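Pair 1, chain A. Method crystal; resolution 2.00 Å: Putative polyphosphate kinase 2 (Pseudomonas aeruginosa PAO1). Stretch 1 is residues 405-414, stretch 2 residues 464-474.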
# COMPACT_ATOMS: atom_id res chain seq x y z
N ILE A 405 -10.02 -7.27 -19.19
CA ILE A 405 -11.19 -6.86 -19.94
C ILE A 405 -11.68 -5.53 -19.43
O ILE A 405 -12.13 -5.42 -18.33
CB ILE A 405 -12.30 -7.92 -19.81
CG1 ILE A 405 -11.76 -9.30 -20.25
CG2 ILE A 405 -13.57 -7.55 -20.63
CD1 ILE A 405 -12.71 -10.41 -19.92
N VAL A 406 -11.63 -4.51 -20.27
CA VAL A 406 -11.98 -3.17 -19.86
C VAL A 406 -13.32 -2.70 -20.51
O VAL A 406 -13.46 -2.63 -21.76
CB VAL A 406 -10.83 -2.24 -20.22
CG1 VAL A 406 -11.18 -0.80 -19.91
CG2 VAL A 406 -9.52 -2.71 -19.54
N VAL A 407 -14.29 -2.41 -19.65
CA VAL A 407 -15.60 -1.93 -20.09
C VAL A 407 -15.83 -0.54 -19.48
O VAL A 407 -15.53 -0.33 -18.32
CB VAL A 407 -16.68 -2.97 -19.70
CG1 VAL A 407 -17.99 -2.58 -20.28
CG2 VAL A 407 -16.28 -4.39 -20.32
N LYS A 408 -16.32 0.42 -20.28
CA LYS A 408 -16.47 1.82 -19.85
C LYS A 408 -17.88 2.36 -20.17
O LYS A 408 -18.31 2.34 -21.31
CB LYS A 408 -15.44 2.69 -20.59
CG LYS A 408 -13.98 2.42 -20.24
CD LYS A 408 -13.06 3.42 -20.93
CE LYS A 408 -12.92 3.21 -22.43
NZ LYS A 408 -11.79 4.03 -23.10
N PHE A 409 -18.57 2.87 -19.16
CA PHE A 409 -19.95 3.34 -19.31
C PHE A 409 -20.07 4.84 -19.04
O PHE A 409 -19.63 5.33 -18.01
CB PHE A 409 -20.88 2.57 -18.33
CG PHE A 409 -20.95 1.05 -18.56
CD1 PHE A 409 -21.63 0.52 -19.66
CD2 PHE A 409 -20.32 0.18 -17.71
CE1 PHE A 409 -21.68 -0.81 -19.88
CE2 PHE A 409 -20.39 -1.18 -17.92
CZ PHE A 409 -21.06 -1.67 -19.00
N TRP A 410 -20.73 5.55 -19.95
CA TRP A 410 -21.19 6.88 -19.70
C TRP A 410 -22.68 6.79 -19.65
O TRP A 410 -23.31 6.54 -20.66
CB TRP A 410 -20.78 7.87 -20.80
CG TRP A 410 -21.40 9.18 -20.54
CD1 TRP A 410 -22.56 9.69 -21.11
CD2 TRP A 410 -20.99 10.14 -19.55
NE1 TRP A 410 -22.87 10.92 -20.53
CE2 TRP A 410 -21.93 11.21 -19.59
CE3 TRP A 410 -19.94 10.18 -18.64
CZ2 TRP A 410 -21.82 12.32 -18.75
CZ3 TRP A 410 -19.84 11.30 -17.79
CH2 TRP A 410 -20.76 12.34 -17.85
N LEU A 411 -23.24 6.98 -18.46
CA LEU A 411 -24.68 6.96 -18.30
C LEU A 411 -25.22 8.36 -18.59
O LEU A 411 -24.94 9.32 -17.86
CB LEU A 411 -25.13 6.48 -16.91
CG LEU A 411 -25.34 4.96 -16.78
CD1 LEU A 411 -24.11 4.16 -17.12
CD2 LEU A 411 -25.82 4.66 -15.32
N ALA A 412 -26.02 8.45 -19.65
CA ALA A 412 -26.51 9.73 -20.13
C ALA A 412 -27.98 9.92 -19.74
O ALA A 412 -28.80 9.03 -19.95
CB ALA A 412 -26.31 9.83 -21.65
N ILE A 413 -28.30 11.08 -19.16
CA ILE A 413 -29.68 11.47 -18.91
C ILE A 413 -29.83 12.91 -19.41
O ILE A 413 -28.82 13.61 -19.60
CB ILE A 413 -30.14 11.37 -17.41
CG1 ILE A 413 -29.39 12.31 -16.50
CG2 ILE A 413 -30.12 9.92 -16.87
CD1 ILE A 413 -29.73 12.10 -14.96
N ASP A 414 -31.08 13.36 -19.61
CA ASP A 414 -31.29 14.76 -20.00
C ASP A 414 -31.50 15.64 -18.76
O ASP A 414 -31.57 15.13 -17.63
CB ASP A 414 -32.37 14.94 -21.07
CG ASP A 414 -33.72 14.38 -20.65
OD1 ASP A 414 -34.04 14.50 -19.46
OD2 ASP A 414 -34.45 13.84 -21.54
N ILE A 464 -9.40 -1.14 -28.58
CA ILE A 464 -9.04 -1.88 -27.36
C ILE A 464 -10.02 -1.66 -26.21
O ILE A 464 -10.39 -2.59 -25.54
CB ILE A 464 -7.60 -1.48 -26.90
CG1 ILE A 464 -6.56 -2.24 -27.72
CG2 ILE A 464 -7.43 -1.61 -25.37
CD1 ILE A 464 -5.08 -1.80 -27.41
N ALA A 465 -10.45 -0.43 -26.01
CA ALA A 465 -11.41 -0.06 -24.97
C ALA A 465 -12.44 0.93 -25.46
O ALA A 465 -12.27 2.13 -25.24
CB ALA A 465 -10.67 0.53 -23.74
N PRO A 466 -13.53 0.45 -26.10
CA PRO A 466 -14.58 1.38 -26.51
C PRO A 466 -15.40 1.95 -25.35
O PRO A 466 -15.63 1.30 -24.33
CB PRO A 466 -15.46 0.55 -27.46
CG PRO A 466 -15.10 -0.87 -27.24
CD PRO A 466 -13.81 -0.95 -26.49
N TRP A 467 -15.83 3.20 -25.51
CA TRP A 467 -16.86 3.75 -24.64
C TRP A 467 -18.27 3.26 -25.02
O TRP A 467 -18.61 3.25 -26.17
CB TRP A 467 -16.84 5.26 -24.74
CG TRP A 467 -15.90 5.86 -23.80
CD1 TRP A 467 -14.67 6.30 -24.08
CD2 TRP A 467 -16.11 6.07 -22.39
NE1 TRP A 467 -14.09 6.79 -22.97
CE2 TRP A 467 -14.93 6.66 -21.90
CE3 TRP A 467 -17.19 5.84 -21.52
CZ2 TRP A 467 -14.76 7.01 -20.56
CZ3 TRP A 467 -17.03 6.17 -20.18
CH2 TRP A 467 -15.84 6.77 -19.70
N THR A 468 -19.08 2.92 -24.01
CA THR A 468 -20.50 2.58 -24.19
C THR A 468 -21.30 3.67 -23.60
O THR A 468 -21.20 3.92 -22.42
CB THR A 468 -20.88 1.27 -23.46
OG1 THR A 468 -19.95 0.25 -23.83
CG2 THR A 468 -22.37 0.81 -23.79
N LEU A 469 -22.08 4.33 -24.44
CA LEU A 469 -22.98 5.35 -24.00
C LEU A 469 -24.30 4.66 -23.62
O LEU A 469 -24.95 4.01 -24.45
CB LEU A 469 -23.16 6.43 -25.11
CG LEU A 469 -21.87 7.01 -25.72
CD1 LEU A 469 -22.13 7.83 -26.98
CD2 LEU A 469 -21.01 7.81 -24.69
N VAL A 470 -24.69 4.79 -22.35
CA VAL A 470 -25.90 4.17 -21.85
C VAL A 470 -27.02 5.22 -21.78
O VAL A 470 -26.87 6.24 -21.14
CB VAL A 470 -25.66 3.50 -20.47
CG1 VAL A 470 -26.93 2.77 -20.00
CG2 VAL A 470 -24.45 2.54 -20.54
N GLU A 471 -28.09 5.00 -22.52
CA GLU A 471 -29.28 5.88 -22.49
C GLU A 471 -29.97 5.58 -21.16
O GLU A 471 -30.53 4.50 -20.98
CB GLU A 471 -30.23 5.56 -23.65
CG GLU A 471 -29.68 5.78 -25.07
CD GLU A 471 -28.78 4.64 -25.58
OE1 GLU A 471 -28.44 3.70 -24.82
OE2 GLU A 471 -28.41 4.72 -26.75
N ALA A 472 -29.86 6.51 -20.22
CA ALA A 472 -30.11 6.18 -18.80
C ALA A 472 -31.34 6.83 -18.18
O ALA A 472 -31.63 6.61 -17.01
CB ALA A 472 -28.85 6.50 -17.98
N ASN A 473 -32.13 7.55 -18.98
CA ASN A 473 -33.38 8.13 -18.50
C ASN A 473 -34.33 7.08 -17.87
O ASN A 473 -35.10 7.43 -16.99
CB ASN A 473 -34.15 8.84 -19.64
CG ASN A 473 -33.68 10.27 -19.90
OD1 ASN A 473 -32.69 10.70 -19.34
ND2 ASN A 473 -34.41 11.00 -20.79
N ASP A 474 -34.31 5.86 -18.43
CA ASP A 474 -35.07 4.72 -17.94
C ASP A 474 -34.08 3.79 -17.28
O ASP A 474 -33.24 3.18 -17.94
CB ASP A 474 -35.79 3.96 -19.08
CG ASP A 474 -36.60 2.77 -18.57
OD1 ASP A 474 -37.47 2.98 -17.70
OD2 ASP A 474 -36.37 1.62 -18.98
O HOH W 1 -13.82 -0.22 -22.71
O HOH W 2 -17.38 -0.45 -23.21

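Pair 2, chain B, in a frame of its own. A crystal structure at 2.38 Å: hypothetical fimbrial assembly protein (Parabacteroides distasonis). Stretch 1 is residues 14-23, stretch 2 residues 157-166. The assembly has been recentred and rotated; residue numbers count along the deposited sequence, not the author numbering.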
# COMPACT_ATOMS: atom_id res chain seq x y z
N PHE B 14 12.88 1.71 27.49
CA PHE B 14 13.32 2.60 26.42
C PHE B 14 12.22 3.37 25.78
O PHE B 14 11.07 2.94 25.74
CB PHE B 14 14.00 1.81 25.29
CG PHE B 14 15.33 1.22 25.62
CD1 PHE B 14 15.43 -0.04 26.19
CD2 PHE B 14 16.50 1.92 25.35
CE1 PHE B 14 16.67 -0.58 26.50
CE2 PHE B 14 17.74 1.38 25.66
CZ PHE B 14 17.82 0.13 26.24
N ASP B 15 12.60 4.50 25.19
CA ASP B 15 11.75 5.33 24.37
C ASP B 15 12.43 5.49 23.01
O ASP B 15 13.59 5.89 22.93
CB ASP B 15 11.40 6.68 25.02
CG ASP B 15 10.47 6.60 26.23
OD1 ASP B 15 10.61 5.63 27.03
OD2 ASP B 15 9.68 7.55 26.43
N MSE B 16 11.73 5.10 21.95
CA MSE B 16 12.23 5.13 20.58
C MSE B 16 11.67 6.28 19.77
O MSE B 16 10.47 6.54 19.82
CB MSE B 16 11.87 3.81 19.85
CG MSE B 16 12.61 2.57 20.39
SE MSE B 16 12.12 0.83 19.57
CE MSE B 16 12.36 1.29 17.68
N SER B 17 12.55 6.94 19.01
CA SER B 17 12.19 7.98 18.05
C SER B 17 12.00 7.29 16.70
O SER B 17 12.92 6.62 16.22
CB SER B 17 13.23 9.09 18.00
OG SER B 17 13.36 9.75 19.25
N LEU B 18 10.79 7.39 16.12
CA LEU B 18 10.41 6.71 14.89
C LEU B 18 10.12 7.69 13.76
O LEU B 18 9.38 8.66 13.96
CB LEU B 18 9.14 5.87 15.20
CG LEU B 18 8.99 4.49 14.54
CD1 LEU B 18 9.87 3.46 15.23
CD2 LEU B 18 7.57 3.99 14.67
N VAL B 19 10.68 7.45 12.56
CA VAL B 19 10.44 8.31 11.39
C VAL B 19 9.78 7.45 10.28
O VAL B 19 10.40 6.49 9.83
CB VAL B 19 11.72 9.02 10.89
CG1 VAL B 19 11.48 9.76 9.58
CG2 VAL B 19 12.26 9.98 11.95
N LEU B 20 8.53 7.79 9.88
CA LEU B 20 7.78 7.05 8.86
C LEU B 20 7.82 7.82 7.54
O LEU B 20 7.21 8.88 7.43
CB LEU B 20 6.31 6.79 9.27
CG LEU B 20 5.98 6.28 10.69
CD1 LEU B 20 4.49 6.22 10.90
CD2 LEU B 20 6.63 4.93 11.00
N LEU B 21 8.55 7.28 6.54
CA LEU B 21 8.70 7.92 5.24
C LEU B 21 7.79 7.22 4.24
O LEU B 21 7.89 6.02 4.02
CB LEU B 21 10.15 7.94 4.75
CG LEU B 21 11.13 8.81 5.54
CD1 LEU B 21 12.54 8.61 5.05
CD2 LEU B 21 10.77 10.27 5.45
N THR B 22 6.83 8.00 3.77
CA THR B 22 5.77 7.68 2.82
C THR B 22 6.27 7.86 1.37
O THR B 22 5.85 7.11 0.48
CB THR B 22 4.53 8.57 3.09
OG1 THR B 22 4.95 9.94 3.21
CG2 THR B 22 3.81 8.17 4.34
N GLY B 23 7.15 8.84 1.16
CA GLY B 23 7.70 9.13 -0.16
C GLY B 23 9.11 9.71 -0.17
O GLY B 23 9.42 10.63 0.60
N ASP B 157 22.36 7.37 25.01
CA ASP B 157 21.50 8.35 24.35
C ASP B 157 20.85 7.75 23.08
O ASP B 157 21.55 7.11 22.29
CB ASP B 157 22.33 9.60 24.00
CG ASP B 157 21.57 10.84 23.57
OD1 ASP B 157 20.32 10.78 23.46
OD2 ASP B 157 22.22 11.89 23.37
N ASN B 158 19.52 7.95 22.93
CA ASN B 158 18.69 7.47 21.81
C ASN B 158 19.12 8.07 20.46
O ASN B 158 19.73 9.15 20.41
CB ASN B 158 17.21 7.81 22.05
N ALA B 159 18.79 7.35 19.36
CA ALA B 159 19.06 7.73 17.96
C ALA B 159 17.85 7.38 17.08
O ALA B 159 17.27 6.31 17.26
CB ALA B 159 20.32 7.04 17.46
N PRO B 160 17.42 8.28 16.14
CA PRO B 160 16.22 8.00 15.34
C PRO B 160 16.35 6.77 14.43
O PRO B 160 17.43 6.48 13.92
CB PRO B 160 16.05 9.26 14.49
CG PRO B 160 17.38 9.88 14.47
CD PRO B 160 17.96 9.61 15.82
N VAL B 161 15.23 6.05 14.26
CA VAL B 161 15.12 4.87 13.41
C VAL B 161 14.00 5.14 12.40
O VAL B 161 12.84 5.38 12.78
CB VAL B 161 14.92 3.53 14.17
CG1 VAL B 161 13.85 3.63 15.26
CG2 VAL B 161 14.63 2.38 13.20
N THR B 162 14.38 5.16 11.13
CA THR B 162 13.50 5.43 10.00
C THR B 162 12.89 4.13 9.47
O THR B 162 13.59 3.13 9.35
CB THR B 162 14.28 6.18 8.89
OG1 THR B 162 15.39 5.37 8.51
CG2 THR B 162 14.78 7.55 9.34
N VAL B 163 11.58 4.16 9.19
CA VAL B 163 10.81 3.07 8.58
C VAL B 163 10.28 3.57 7.22
O VAL B 163 9.47 4.51 7.18
CB VAL B 163 9.66 2.51 9.46
CG1 VAL B 163 8.85 1.47 8.70
CG2 VAL B 163 10.20 1.93 10.78
N SER B 164 10.73 2.94 6.12
CA SER B 164 10.25 3.28 4.79
C SER B 164 9.00 2.48 4.49
O SER B 164 9.05 1.26 4.42
CB SER B 164 11.33 3.06 3.73
OG SER B 164 12.41 3.93 3.98
N LEU B 165 7.87 3.18 4.36
CA LEU B 165 6.56 2.57 4.10
C LEU B 165 6.25 2.51 2.63
O LEU B 165 6.50 3.46 1.89
CB LEU B 165 5.44 3.37 4.80
CG LEU B 165 5.53 3.53 6.31
CD1 LEU B 165 4.51 4.51 6.78
CD2 LEU B 165 5.38 2.22 7.04
N ILE B 166 5.69 1.38 2.19
CA ILE B 166 5.24 1.24 0.81
C ILE B 166 3.73 1.24 0.81
O ILE B 166 3.11 0.84 1.80
CB ILE B 166 5.79 -0.01 0.04
CG1 ILE B 166 5.24 -1.36 0.64
CG2 ILE B 166 7.31 0.02 -0.07
CD1 ILE B 166 5.22 -2.53 -0.30
O HOH W 3 15.15 6.05 18.97

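The two pairs differ most at the position of Lys408(A) and Trp467(A), beside the first rung of the ladder. In pair 1, Lys408(A) and Trp467(A) build a side-chain cluster: Lys408(A) CB lies 3.8 Å from the centroid of the Trp467(A) six-membered ring, 14° off its normal, a CH-pi contact over the face, while the chain runs on until Lys408(A) NZ reaches Ala465(A) O at 2.9 Å, a weak hydrogen bond. The superposed positions in pair 2 are Ser17(B) and Pro160(B). Neither side chain is long enough to repeat this, and the closest approach of the two residues is Ser17(B) O to Pro160(B) CA, 3.7 Å. Contact areas follow suit: the other stretch covers 121 Å² of Lys408(A) but 58 Å² of Ser17(B).

Beneath this difference the backbones agree to 0.6 Å RMSD over 14 central residues. Each pair is two parallel strands, their axes at 29° in pair 1 and 27° in pair 2, with closest approaches of 4.7 and 4.6 Å. The same ladder of five backbone hydrogen bonds joins them. It opens with Thr468(A) N to Lys408(A) O, 2.9 Å, matched by Val161(B) N to Ser17(B) O, 3.1 Å, and closes with Ala472(A) N to Ala412(A) O, 2.7 Å, matched by Leu165(B) N to Leu21(B) O, 2.9 Å. Water also links the first strand to the loop that leads into the second: water 2 accepts from Lys408(A) N (3.2 Å) and donates to Pro466(A) O (2.7 Å), as water 3 does with Ser17(B) N and Ala159(B) O, both 2.7 Å.

The face carrying Phe409(A), Thr468(A), Leu411(A) and Val470(A) matches that of Leu18(B), Val161(B), Leu20(B) and Val163(B). In pair 1 the aromatic ring fills space, with Phe409(A) CD1 3.6 Å from Val470(A) CG2. In pair 2 aliphatic branches do so: Leu18(B) CD1 meets Val161(B) CG1 at 4.0 Å, and selenomethionine Met16(B) adds its CE, 3.7 Å from the same CG1. Further along, Leu411(A) CB touches Ala472(A) CB at 3.9 Å; the longer Leu165(B) brings CD1 to 3.8 Å from Leu20(B) CB.

On the opposite face, Trp410(A) CB packs 3.9 Å from Leu469(A) CD2, whereas the smaller matched pair brings Val19(B) CB to 3.7 Å from Thr162(B) CG2.

Past the ladder, pair 1 adds a polar clasp: Asp414(A) N donates to Asn473(A) OD1 (3.1 Å), and Asn473(A) ND2 to Asp414(A) OD2 (2.9 Å). The counterparts, Gly23(B) and Ile166(B), make no contact across the stretches.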